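Local coordinates for protein ATP-dependent kinase YFH7 (Saccharomyces cerevisiae, PDB 2GA8) that acts as an ATP-dependent kinase of the P-loop type that could take part in assembling the endoplasmic reticulum membrane, at residues I155-M161 / T260-E266; H165-L171 / H181-G185; I234-P240 / D252-K258. All coordinates share one frame; numbering follows the deposited sequence.

Contact 1: I155-M161 / T260-E266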
loop_
_atom_site.group_PDB
_atom_site.type_symbol
_atom_site.label_atom_id
_atom_site.label_comp_id
_atom_site.label_asym_id
_atom_site.label_seq_id
_atom_site.Cartn_x
_atom_site.Cartn_y
_atom_site.Cartn_z
ATOM N N ILE A 155 -3.141 11.910 10.833
ATOM C CA ILE A 155 -4.302 11.072 10.589
ATOM C C ILE A 155 -4.264 10.386 9.231
ATOM O O ILE A 155 -5.091 9.527 8.943
ATOM C CB ILE A 155 -5.615 11.874 10.714
ATOM C CG1 ILE A 155 -5.598 13.085 9.779
ATOM C CG2 ILE A 155 -5.810 12.312 12.167
ATOM C CD1 ILE A 155 -6.947 13.786 9.659
ATOM N N ALA A 156 -3.305 10.764 8.396
ATOM C CA ALA A 156 -3.190 10.156 7.075
ATOM C C ALA A 156 -1.812 9.535 6.905
ATOM O O ALA A 156 -0.805 10.097 7.338
ATOM C CB ALA A 156 -3.436 11.204 5.989
ATOM N N GLN A 157 -1.775 8.367 6.273
ATOM C CA GLN A 157 -0.528 7.659 6.028
ATOM C C GLN A 157 -0.602 7.054 4.636
ATOM O O GLN A 157 -1.688 6.797 4.130
ATOM C CB GLN A 157 -0.341 6.548 7.067
ATOM C CG GLN A 157 0.924 5.715 6.901
ATOM C CD GLN A 157 2.196 6.546 6.927
ATOM O OE1 GLN A 157 2.489 7.293 5.990
ATOM N NE2 GLN A 157 2.958 6.419 8.009
ATOM N N ILE A 158 0.550 6.852 4.011
ATOM C CA ILE A 158 0.585 6.255 2.683
ATOM C C ILE A 158 1.107 4.831 2.769
ATOM O O ILE A 158 1.896 4.492 3.651
ATOM C CB ILE A 158 1.512 7.036 1.715
ATOM C CG1 ILE A 158 2.915 7.151 2.317
ATOM C CG2 ILE A 158 0.929 8.423 1.426
ATOM C CD1 ILE A 158 3.930 7.794 1.382
ATOM N N VAL A 159 0.643 3.991 1.853
ATOM C CA VAL A 159 1.105 2.613 1.791
ATOM C C VAL A 159 1.566 2.381 0.358
ATOM O O VAL A 159 0.753 2.173 -0.540
ATOM C CB VAL A 159 -0.013 1.589 2.117
ATOM C CG1 VAL A 159 0.478 0.171 1.810
ATOM C CG2 VAL A 159 -0.406 1.690 3.580
ATOM N N PRO A 160 2.878 2.483 0.115
ATOM C CA PRO A 160 3.366 2.257 -1.246
ATOM C C PRO A 160 3.399 0.750 -1.478
ATOM O O PRO A 160 3.698 -0.022 -0.564
ATOM C CB PRO A 160 4.772 2.857 -1.218
ATOM C CG PRO A 160 4.699 3.879 -0.100
ATOM C CD PRO A 160 3.915 3.120 0.941
ATOM N N MET A 161 3.093 0.332 -2.697
ATOM C CA MET A 161 3.095 -1.087 -3.030
ATOM C C MET A 161 4.541 -1.591 -3.148
ATOM O O MET A 161 4.810 -2.785 -3.039
ATOM C CB MET A 161 2.354 -1.281 -4.353
ATOM C CG MET A 161 1.917 -2.689 -4.656
ATOM S SD MET A 161 1.079 -2.725 -6.255
ATOM C CE MET A 161 2.419 -3.033 -7.292
ATOM N N THR A 260 -4.212 6.765 12.518
ATOM C CA THR A 260 -4.364 6.783 11.069
ATOM C C THR A 260 -5.819 6.495 10.700
ATOM O O THR A 260 -6.290 5.365 10.840
ATOM C CB THR A 260 -3.472 5.725 10.405
ATOM O OG1 THR A 260 -2.134 5.829 10.917
ATOM C CG2 THR A 260 -3.451 5.932 8.902
ATOM N N ARG A 261 -6.523 7.518 10.220
ATOM C CA ARG A 261 -7.924 7.363 9.845
ATOM C C ARG A 261 -8.113 7.402 8.328
ATOM O O ARG A 261 -9.214 7.201 7.821
ATOM C CB ARG A 261 -8.758 8.459 10.515
ATOM C CG ARG A 261 -8.568 8.527 12.029
ATOM C CD ARG A 261 -9.058 7.256 12.735
ATOM N NE ARG A 261 -10.515 7.213 12.857
ATOM C CZ ARG A 261 -11.215 7.904 13.757
ATOM N NH1 ARG A 261 -10.592 8.688 14.630
ATOM N NH2 ARG A 261 -12.541 7.835 13.767
ATOM N N ILE A 262 -7.023 7.674 7.620
ATOM C CA ILE A 262 -7.025 7.736 6.165
ATOM C C ILE A 262 -5.770 7.012 5.689
ATOM O O ILE A 262 -4.660 7.351 6.097
ATOM C CB ILE A 262 -6.989 9.203 5.670
ATOM C CG1 ILE A 262 -8.296 9.904 6.036
ATOM C CG2 ILE A 262 -6.760 9.251 4.166
ATOM C CD1 ILE A 262 -8.244 11.402 5.878
ATOM N N VAL A 263 -5.950 5.996 4.851
ATOM C CA VAL A 263 -4.824 5.233 4.331
ATOM C C VAL A 263 -4.831 5.395 2.822
ATOM O O VAL A 263 -5.815 5.074 2.153
ATOM C CB VAL A 263 -4.929 3.726 4.687
ATOM C CG1 VAL A 263 -3.748 2.962 4.093
ATOM C CG2 VAL A 263 -4.960 3.553 6.191
ATOM N N ILE A 264 -3.731 5.922 2.295
ATOM C CA ILE A 264 -3.605 6.151 0.868
ATOM C C ILE A 264 -2.673 5.094 0.288
ATOM O O ILE A 264 -1.477 5.115 0.537
ATOM C CB ILE A 264 -3.032 7.559 0.600
ATOM C CG1 ILE A 264 -3.971 8.613 1.195
ATOM C CG2 ILE A 264 -2.860 7.779 -0.898
ATOM C CD1 ILE A 264 -3.304 9.970 1.424
ATOM N N LEU A 265 -3.238 4.162 -0.470
ATOM C CA LEU A 265 -2.454 3.098 -1.073
ATOM C C LEU A 265 -2.193 3.453 -2.524
ATOM O O LEU A 265 -3.127 3.740 -3.269
ATOM C CB LEU A 265 -3.211 1.769 -0.993
ATOM C CG LEU A 265 -3.580 1.319 0.425
ATOM C CD1 LEU A 265 -4.992 1.771 0.755
ATOM C CD2 LEU A 265 -3.483 -0.194 0.521
ATOM N N GLU A 266 -0.923 3.457 -2.918
ATOM C CA GLU A 266 -0.570 3.788 -4.296
ATOM C C GLU A 266 0.274 2.670 -4.874
ATOM O O GLU A 266 1.124 2.102 -4.187
ATOM C CB GLU A 266 0.196 5.116 -4.355
ATOM C CG GLU A 266 1.464 5.144 -3.517
ATOM C CD GLU A 266 2.729 4.878 -4.319
ATOM O OE1 GLU A 266 2.636 4.423 -5.480
ATOM O OE2 GLU A 266 3.826 5.115 -3.771
HETATM O O HOH W 1 -0.196 0.207 -2.244
HETATM O O HOH W 2 4.114 1.756 -5.174
#

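Contact 2: H165-L171 / H181-G185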
loop_
_atom_site.group_PDB
_atom_site.type_symbol
_atom_site.label_atom_id
_atom_site.label_comp_id
_atom_site.label_asym_id
_atom_site.label_seq_id
_atom_site.Cartn_x
_atom_site.Cartn_y
_atom_site.Cartn_z
ATOM N N HIS A 165 7.657 -5.607 -3.073
ATOM C CA HIS A 165 8.414 -6.129 -4.197
ATOM C C HIS A 165 9.182 -7.330 -3.642
ATOM O O HIS A 165 9.744 -7.259 -2.547
ATOM C CB HIS A 165 9.399 -5.068 -4.696
ATOM C CG HIS A 165 9.840 -5.268 -6.109
ATOM N ND1 HIS A 165 9.018 -5.020 -7.187
ATOM C CD2 HIS A 165 11.012 -5.707 -6.623
ATOM C CE1 HIS A 165 9.666 -5.298 -8.305
ATOM N NE2 HIS A 165 10.878 -5.717 -7.990
ATOM N N LEU A 166 9.196 -8.438 -4.371
ATOM C CA LEU A 166 9.926 -9.606 -3.896
ATOM C C LEU A 166 11.411 -9.255 -3.873
ATOM O O LEU A 166 11.888 -8.499 -4.724
ATOM C CB LEU A 166 9.671 -10.801 -4.816
ATOM C CG LEU A 166 8.227 -11.309 -4.786
ATOM C CD1 LEU A 166 8.022 -12.377 -5.851
ATOM C CD2 LEU A 166 7.917 -11.846 -3.396
ATOM N N SER A 167 12.135 -9.786 -2.893
ATOM C CA SER A 167 13.559 -9.502 -2.778
ATOM C C SER A 167 14.325 -10.107 -3.942
ATOM O O SER A 167 13.856 -11.041 -4.595
ATOM C CB SER A 167 14.120 -10.058 -1.467
ATOM O OG SER A 167 14.122 -11.473 -1.478
ATOM N N ARG A 168 15.513 -9.575 -4.191
ATOM C CA ARG A 168 16.341 -10.073 -5.275
ATOM C C ARG A 168 16.704 -11.536 -5.043
ATOM O O ARG A 168 16.751 -12.324 -5.989
ATOM C CB ARG A 168 17.599 -9.216 -5.403
ATOM C CG ARG A 168 17.315 -7.784 -5.847
ATOM C CD ARG A 168 18.589 -6.951 -5.904
ATOM N NE ARG A 168 19.296 -6.959 -4.628
ATOM C CZ ARG A 168 20.552 -7.370 -4.473
ATOM N NH1 ARG A 168 21.118 -7.346 -3.273
ATOM N NH2 ARG A 168 21.244 -7.806 -5.518
ATOM N N ARG A 169 16.956 -11.905 -3.789
ATOM C CA ARG A 169 17.302 -13.288 -3.476
ATOM C C ARG A 169 16.083 -14.177 -3.683
ATOM O O ARG A 169 16.207 -15.360 -3.990
ATOM C CB ARG A 169 17.802 -13.420 -2.035
ATOM C CG ARG A 169 18.142 -14.856 -1.647
ATOM C CD ARG A 169 18.809 -14.968 -0.276
ATOM N NE ARG A 169 20.176 -14.452 -0.266
ATOM C CZ ARG A 169 20.499 -13.166 -0.157
ATOM N NH1 ARG A 169 19.553 -12.242 -0.043
ATOM N NH2 ARG A 169 21.775 -12.802 -0.163
ATOM N N CYS A 170 14.902 -13.599 -3.508
ATOM C CA CYS A 170 13.667 -14.339 -3.699
ATOM C C CYS A 170 13.515 -14.622 -5.197
ATOM O O CYS A 170 13.155 -15.726 -5.606
ATOM C CB CYS A 170 12.487 -13.506 -3.189
ATOM S SG CYS A 170 10.942 -14.410 -3.016
ATOM N N LEU A 171 13.805 -13.618 -6.016
ATOM C CA LEU A 171 13.694 -13.771 -7.460
ATOM C C LEU A 171 14.685 -14.808 -7.988
ATOM O O LEU A 171 14.468 -15.393 -9.049
ATOM C CB LEU A 171 13.915 -12.422 -8.152
ATOM C CG LEU A 171 12.911 -11.311 -7.816
ATOM C CD1 LEU A 171 13.276 -10.056 -8.584
ATOM C CD2 LEU A 171 11.491 -11.754 -8.167
ATOM N N HIS A 181 14.009 -11.108 -12.822
ATOM C CA HIS A 181 14.911 -9.975 -12.620
ATOM C C HIS A 181 14.791 -9.077 -13.841
ATOM O O HIS A 181 14.659 -7.859 -13.727
ATOM C CB HIS A 181 16.367 -10.434 -12.493
ATOM C CG HIS A 181 16.663 -11.198 -11.240
ATOM N ND1 HIS A 181 16.266 -12.505 -11.053
ATOM C CD2 HIS A 181 17.332 -10.843 -10.117
ATOM C CE1 HIS A 181 16.681 -12.922 -9.869
ATOM N NE2 HIS A 181 17.330 -11.933 -9.282
ATOM N N LYS A 182 14.846 -9.704 -15.012
ATOM C CA LYS A 182 14.741 -9.004 -16.284
ATOM C C LYS A 182 13.391 -8.303 -16.367
ATOM O O LYS A 182 13.272 -7.228 -16.954
ATOM C CB LYS A 182 14.898 -10.007 -17.436
ATOM C CG LYS A 182 14.807 -9.422 -18.842
ATOM C CD LYS A 182 13.366 -9.198 -19.277
ATOM C CE LYS A 182 13.289 -8.688 -20.711
ATOM N NZ LYS A 182 13.832 -9.672 -21.689
ATOM N N ARG A 183 12.376 -8.917 -15.769
ATOM C CA ARG A 183 11.036 -8.351 -15.779
ATOM C C ARG A 183 10.605 -7.947 -14.373
ATOM O O ARG A 183 9.424 -8.001 -14.033
ATOM C CB ARG A 183 10.046 -9.364 -16.362
ATOM C CG ARG A 183 8.655 -8.802 -16.601
ATOM C CD ARG A 183 7.729 -9.825 -17.235
ATOM N NE ARG A 183 6.353 -9.338 -17.283
ATOM C CZ ARG A 183 5.329 -10.029 -17.775
ATOM N NH1 ARG A 183 5.523 -11.244 -18.270
ATOM N NH2 ARG A 183 4.109 -9.508 -17.760
ATOM N N ARG A 184 11.569 -7.544 -13.552
ATOM C CA ARG A 184 11.261 -7.127 -12.191
ATOM C C ARG A 184 10.366 -5.899 -12.301
ATOM O O ARG A 184 10.716 -4.923 -12.960
ATOM C CB ARG A 184 12.541 -6.784 -11.423
ATOM C CG ARG A 184 12.402 -6.985 -9.921
ATOM C CD ARG A 184 13.608 -6.482 -9.126
ATOM N NE ARG A 184 13.430 -6.735 -7.695
ATOM C CZ ARG A 184 14.174 -6.198 -6.731
ATOM N NH1 ARG A 184 15.161 -5.366 -7.034
ATOM N NH2 ARG A 184 13.919 -6.485 -5.459
ATOM N N GLY A 185 9.204 -5.964 -11.663
ATOM C CA GLY A 185 8.266 -4.862 -11.722
ATOM C C GLY A 185 6.956 -5.362 -12.298
ATOM O O GLY A 185 5.962 -4.643 -12.322
#

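Contact 3: I234-P240 / D252-K258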
loop_
_atom_site.group_PDB
_atom_site.type_symbol
_atom_site.label_atom_id
_atom_site.label_comp_id
_atom_site.label_asym_id
_atom_site.label_seq_id
_atom_site.Cartn_x
_atom_site.Cartn_y
_atom_site.Cartn_z
ATOM N N ILE A 234 -7.095 -0.417 18.412
ATOM C CA ILE A 234 -6.379 -0.528 17.142
ATOM C C ILE A 234 -4.868 -0.542 17.357
ATOM O O ILE A 234 -4.293 0.434 17.825
ATOM C CB ILE A 234 -6.768 0.646 16.204
ATOM C CG1 ILE A 234 -8.283 0.638 15.976
ATOM C CG2 ILE A 234 -6.018 0.540 14.876
ATOM C CD1 ILE A 234 -8.802 -0.574 15.204
ATOM N N PRO A 235 -4.203 -1.656 17.005
ATOM C CA PRO A 235 -2.753 -1.764 17.184
ATOM C C PRO A 235 -1.965 -1.080 16.080
ATOM O O PRO A 235 -2.520 -0.724 15.043
ATOM C CB PRO A 235 -2.531 -3.266 17.174
ATOM C CG PRO A 235 -3.481 -3.695 16.080
ATOM C CD PRO A 235 -4.745 -2.880 16.385
ATOM N N ASP A 236 -0.670 -0.891 16.312
ATOM C CA ASP A 236 0.192 -0.288 15.305
ATOM C C ASP A 236 0.478 -1.362 14.266
ATOM O O ASP A 236 0.758 -2.508 14.612
ATOM C CB ASP A 236 1.524 0.176 15.912
ATOM C CG ASP A 236 1.389 1.439 16.743
ATOM O OD1 ASP A 236 0.341 2.108 16.657
ATOM O OD2 ASP A 236 2.348 1.770 17.474
ATOM N N ILE A 237 0.398 -0.989 12.996
ATOM C CA ILE A 237 0.668 -1.921 11.908
ATOM C C ILE A 237 1.852 -1.360 11.142
ATOM O O ILE A 237 1.797 -0.231 10.657
ATOM C CB ILE A 237 -0.536 -2.033 10.959
ATOM C CG1 ILE A 237 -1.756 -2.530 11.732
ATOM C CG2 ILE A 237 -0.209 -2.987 9.809
ATOM C CD1 ILE A 237 -3.053 -2.433 10.951
ATOM N N PHE A 238 2.921 -2.143 11.044
ATOM C CA PHE A 238 4.125 -1.723 10.337
ATOM C C PHE A 238 4.221 -2.404 8.983
ATOM O O PHE A 238 4.132 -3.623 8.886
ATOM C CB PHE A 238 5.355 -2.052 11.177
ATOM C CG PHE A 238 5.425 -1.268 12.448
ATOM C CD1 PHE A 238 5.959 0.013 12.455
ATOM C CD2 PHE A 238 4.897 -1.786 13.628
ATOM C CE1 PHE A 238 5.964 0.775 13.622
ATOM C CE2 PHE A 238 4.898 -1.031 14.800
ATOM C CZ PHE A 238 5.429 0.248 14.796
ATOM N N VAL A 239 4.405 -1.605 7.942
ATOM C CA VAL A 239 4.491 -2.149 6.599
ATOM C C VAL A 239 5.852 -1.865 5.981
ATOM O O VAL A 239 6.451 -0.810 6.212
ATOM C CB VAL A 239 3.359 -1.585 5.699
ATOM C CG1 VAL A 239 2.003 -1.872 6.337
ATOM C CG2 VAL A 239 3.529 -0.101 5.502
ATOM N N PRO A 240 6.364 -2.816 5.187
ATOM C CA PRO A 240 7.667 -2.660 4.539
ATOM C C PRO A 240 7.725 -1.524 3.529
ATOM O O PRO A 240 6.702 -1.077 3.005
ATOM C CB PRO A 240 7.891 -4.022 3.892
ATOM C CG PRO A 240 6.491 -4.439 3.526
ATOM C CD PRO A 240 5.721 -4.076 4.778
ATOM N N ASP A 252 9.376 -2.255 8.408
ATOM C CA ASP A 252 8.677 -1.171 9.088
ATOM C C ASP A 252 8.984 0.259 8.653
ATOM O O ASP A 252 9.389 1.084 9.473
ATOM C CB ASP A 252 8.920 -1.295 10.592
ATOM C CG ASP A 252 8.933 -2.735 11.058
ATOM O OD1 ASP A 252 8.055 -3.511 10.624
ATOM O OD2 ASP A 252 9.820 -3.092 11.863
ATOM N N GLN A 253 8.769 0.566 7.380
ATOM C CA GLN A 253 9.027 1.912 6.881
ATOM C C GLN A 253 7.812 2.808 7.050
ATOM O O GLN A 253 7.928 4.035 7.085
ATOM C CB GLN A 253 9.430 1.861 5.406
ATOM C CG GLN A 253 10.761 1.180 5.182
ATOM C CD GLN A 253 11.917 1.964 5.777
ATOM O OE1 GLN A 253 12.924 1.390 6.186
ATOM N NE2 GLN A 253 11.779 3.284 5.813
ATOM N N TYR A 254 6.640 2.193 7.156
ATOM C CA TYR A 254 5.415 2.953 7.321
ATOM C C TYR A 254 4.605 2.366 8.463
ATOM O O TYR A 254 4.381 1.160 8.518
ATOM C CB TYR A 254 4.600 2.921 6.027
ATOM C CG TYR A 254 5.392 3.358 4.817
ATOM C CD1 TYR A 254 5.560 4.709 4.519
ATOM C CD2 TYR A 254 6.014 2.417 3.995
ATOM C CE1 TYR A 254 6.329 5.113 3.428
ATOM C CE2 TYR A 254 6.783 2.808 2.912
ATOM C CZ TYR A 254 6.938 4.155 2.633
ATOM O OH TYR A 254 7.705 4.542 1.558
ATOM N N CYS A 255 4.190 3.221 9.388
ATOM C CA CYS A 255 3.387 2.768 10.507
ATOM C C CYS A 255 1.964 3.281 10.391
ATOM O O CYS A 255 1.738 4.479 10.204
ATOM C CB CYS A 255 3.953 3.253 11.840
ATOM S SG CYS A 255 2.853 2.826 13.224
ATOM N N ILE A 256 1.010 2.366 10.489
ATOM C CA ILE A 256 -0.398 2.720 10.451
ATOM C C ILE A 256 -0.857 2.467 11.880
ATOM O O ILE A 256 -0.933 1.318 12.316
ATOM C CB ILE A 256 -1.182 1.815 9.483
ATOM C CG1 ILE A 256 -0.662 2.015 8.060
ATOM C CG2 ILE A 256 -2.668 2.131 9.557
ATOM C CD1 ILE A 256 -1.220 1.024 7.063
ATOM N N SER A 257 -1.149 3.541 12.608
ATOM C CA SER A 257 -1.560 3.429 14.007
ATOM C C SER A 257 -3.033 3.729 14.232
ATOM O O SER A 257 -3.785 3.975 13.289
ATOM C CB SER A 257 -0.747 4.398 14.867
ATOM O OG SER A 257 -1.176 5.733 14.633
ATOM N N LYS A 258 -3.435 3.726 15.501
ATOM C CA LYS A 258 -4.817 4.026 15.854
ATOM C C LYS A 258 -5.172 5.438 15.383
ATOM O O LYS A 258 -6.342 5.755 15.182
ATOM C CB LYS A 258 -5.021 3.931 17.371
ATOM C CG LYS A 258 -4.174 4.919 18.180
ATOM C CD LYS A 258 -4.515 4.886 19.674
ATOM C CE LYS A 258 -4.185 3.536 20.303
ATOM N NZ LYS A 258 -2.731 3.219 20.252
HETATM O O HOH W 3 -2.181 2.113 17.682
HETATM O O HOH W 4 -3.565 0.553 12.861
HETATM O O HOH W 5 0.065 4.477 18.575
#

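Contact 1: I155-M161 / T260-E266
Ala-156 to Pro-160 pairs in parallel with Ile-262 to Glu-266 at one border of the five-stranded parallel sheet that forms the P-loop kinase core, strand 156-160 being the outermost strand and 262-267 its inner neighbour. The main chains alternate as donor and acceptor; the straightest bond runs from Ile-264 N to Gln-157 O (2.9 Å, 172°). At the start of the pair the carbonyl of Ile-155 takes two donors, Ile-262 N almost head-on and Arg-261 N from a tilted position. Ala-156, Ile-158, Ile-262 and Ile-264 share the face packed by helices 37-43 and 47-58, where Ile-158 CG2 rests on Ile-264 CB. On the face packed against helix 192-206, Val-159 does the filling. Its CB lies beside Leu-265 CG at 4.0 Å, its CG1 runs on next to Leu-265 CD2, and its CG2, anti to the carbonyl carbon, reaches back to Val-263 CG1 at 3.6 Å. Near the end of the pairing, where Met-161 N donates to Glu-266 O, the Glu-266 CG and CD pass by Pro-160 CA and OE2 comes to 3.5 Å from Pro-160 CB, while the side chain also touches Lys-37 and Ser-38, which by similarity bind ATP. A water donates to both Val-159 O and Glu-266 O, bridging the two chains. Gln-157 curls over its own backbone through a bend at chi2 (57°); while NE2 turns to Cys-255 O, an in-plane lone pair of its OE1 receives Ile-158 N at 2.8 Å.

Contact 2: H165-L171 / H181-G185
A short helical turn, 168-171, and the type I beta turn from His-181 to Arg-184 meet in the segment that leads from the edge strand of the kinase core to helix 192-206. Ser-167 is the N-cap of the helical turn, its OG accepting from Cys-170 N at 3.0 Å. The Arg-184 chain, extended from CG to NE, carries the guanidinium to the start of that turn. There NH2 donates to Leu-166 O at 3.0 Å, a nearly straight bond (172°) lying in both the guanidinium and the carbonyl plane. Arg-168 CG sits over one face of the guanidinium, offset toward its rim and 3.4 Å from Arg-184 NH1; the His-165 ring is modelled too close to the Arg-184 arm for its exact placement there to be relied on. Leu-171 CD1 meets the aliphatic part of the same arm, 3.5 Å from Arg-184 CG. Farther along, Leu-171 CB makes a CH-pi contact with one face of the His-181 ring, 3.7 Å from its centroid. His-181 ND1 bonds to Pro-177 O, and NE2 adds a weak bond to Arg-168 O. Asp-248 forms salt bridges with both Arg-168 and Arg-184, and Lys-247 O accepts from Arg-184 NH1. The shared carboxylate probably offsets the like charges of the two arginines, while the carbonyls of Leu-166 and Lys-247, together with Asp-248, probably fix the rotation of the Arg-184 guanidinium.

Contact 3: I234-P240 / D252-K258
Phe-238 and Cys-255 face each other as a non-hydrogen-bonded pair in the antiparallel hairpin of strands 237-243 and 248-256. The Phe-238 ring fits between the side chains of Asp-252 and Cys-255: its CD1 lies 3.7 Å from Asp-252 CB, and Cys-255 SG stands obliquely 4.2 Å from the ring centroid. With chi1 at 174°, Cys-255 swings SG opposite its backbone nitrogen and along the ring toward CE1 and CZ; a mercury(II) ion lies about 2 Å from this side chain, nearest atoms. An alanine at Phe-238 would remove the ring and is likely to leave a gap between Asp-252 and Cys-255, with the sulfur losing its aromatic partner. On the reverse face Val-239 CG2 presses against Tyr-254 CB at 3.2 Å, a tight fit, and lies near the ring plane at its edge; Ile-237 CB meets Ile-256 CB. A classic beta bulge brings Gln-253 N and Tyr-254 N together onto Val-239 O. Beyond the paired residues, a water joins Ile-234 O and Asp-236 OD1 to Lys-258 N and NZ. Ile-237, Val-239 and Ile-256 pack on helix 192-206, Tyr-254 rests on strand 156-160, and strand 134-136 flanks 237-243 within the sheet.

In the fold
From the N terminus the chain runs through helix 4-17 to strand 25-30 and the P-loop region, then reaches 155-161, where contact 1 opens. The loop it closes returns nearly a hundred residues later at 260-266, and both other contacts nest inside it, one after the other. Contact 2 closes a short excursion soon after strand 156-160, before helix 192-206; contact 3 closes the hairpin that precedes strand 262-267. Contacts 1 and 3 touch directly: Gln-157 NE2 probably bonds to Cys-255 O, and Val-159 packs on Ile-256, tying the mixed sheet to the parallel core. Contact 2 lies apart, its centre about 24 Å from the centres of the other two.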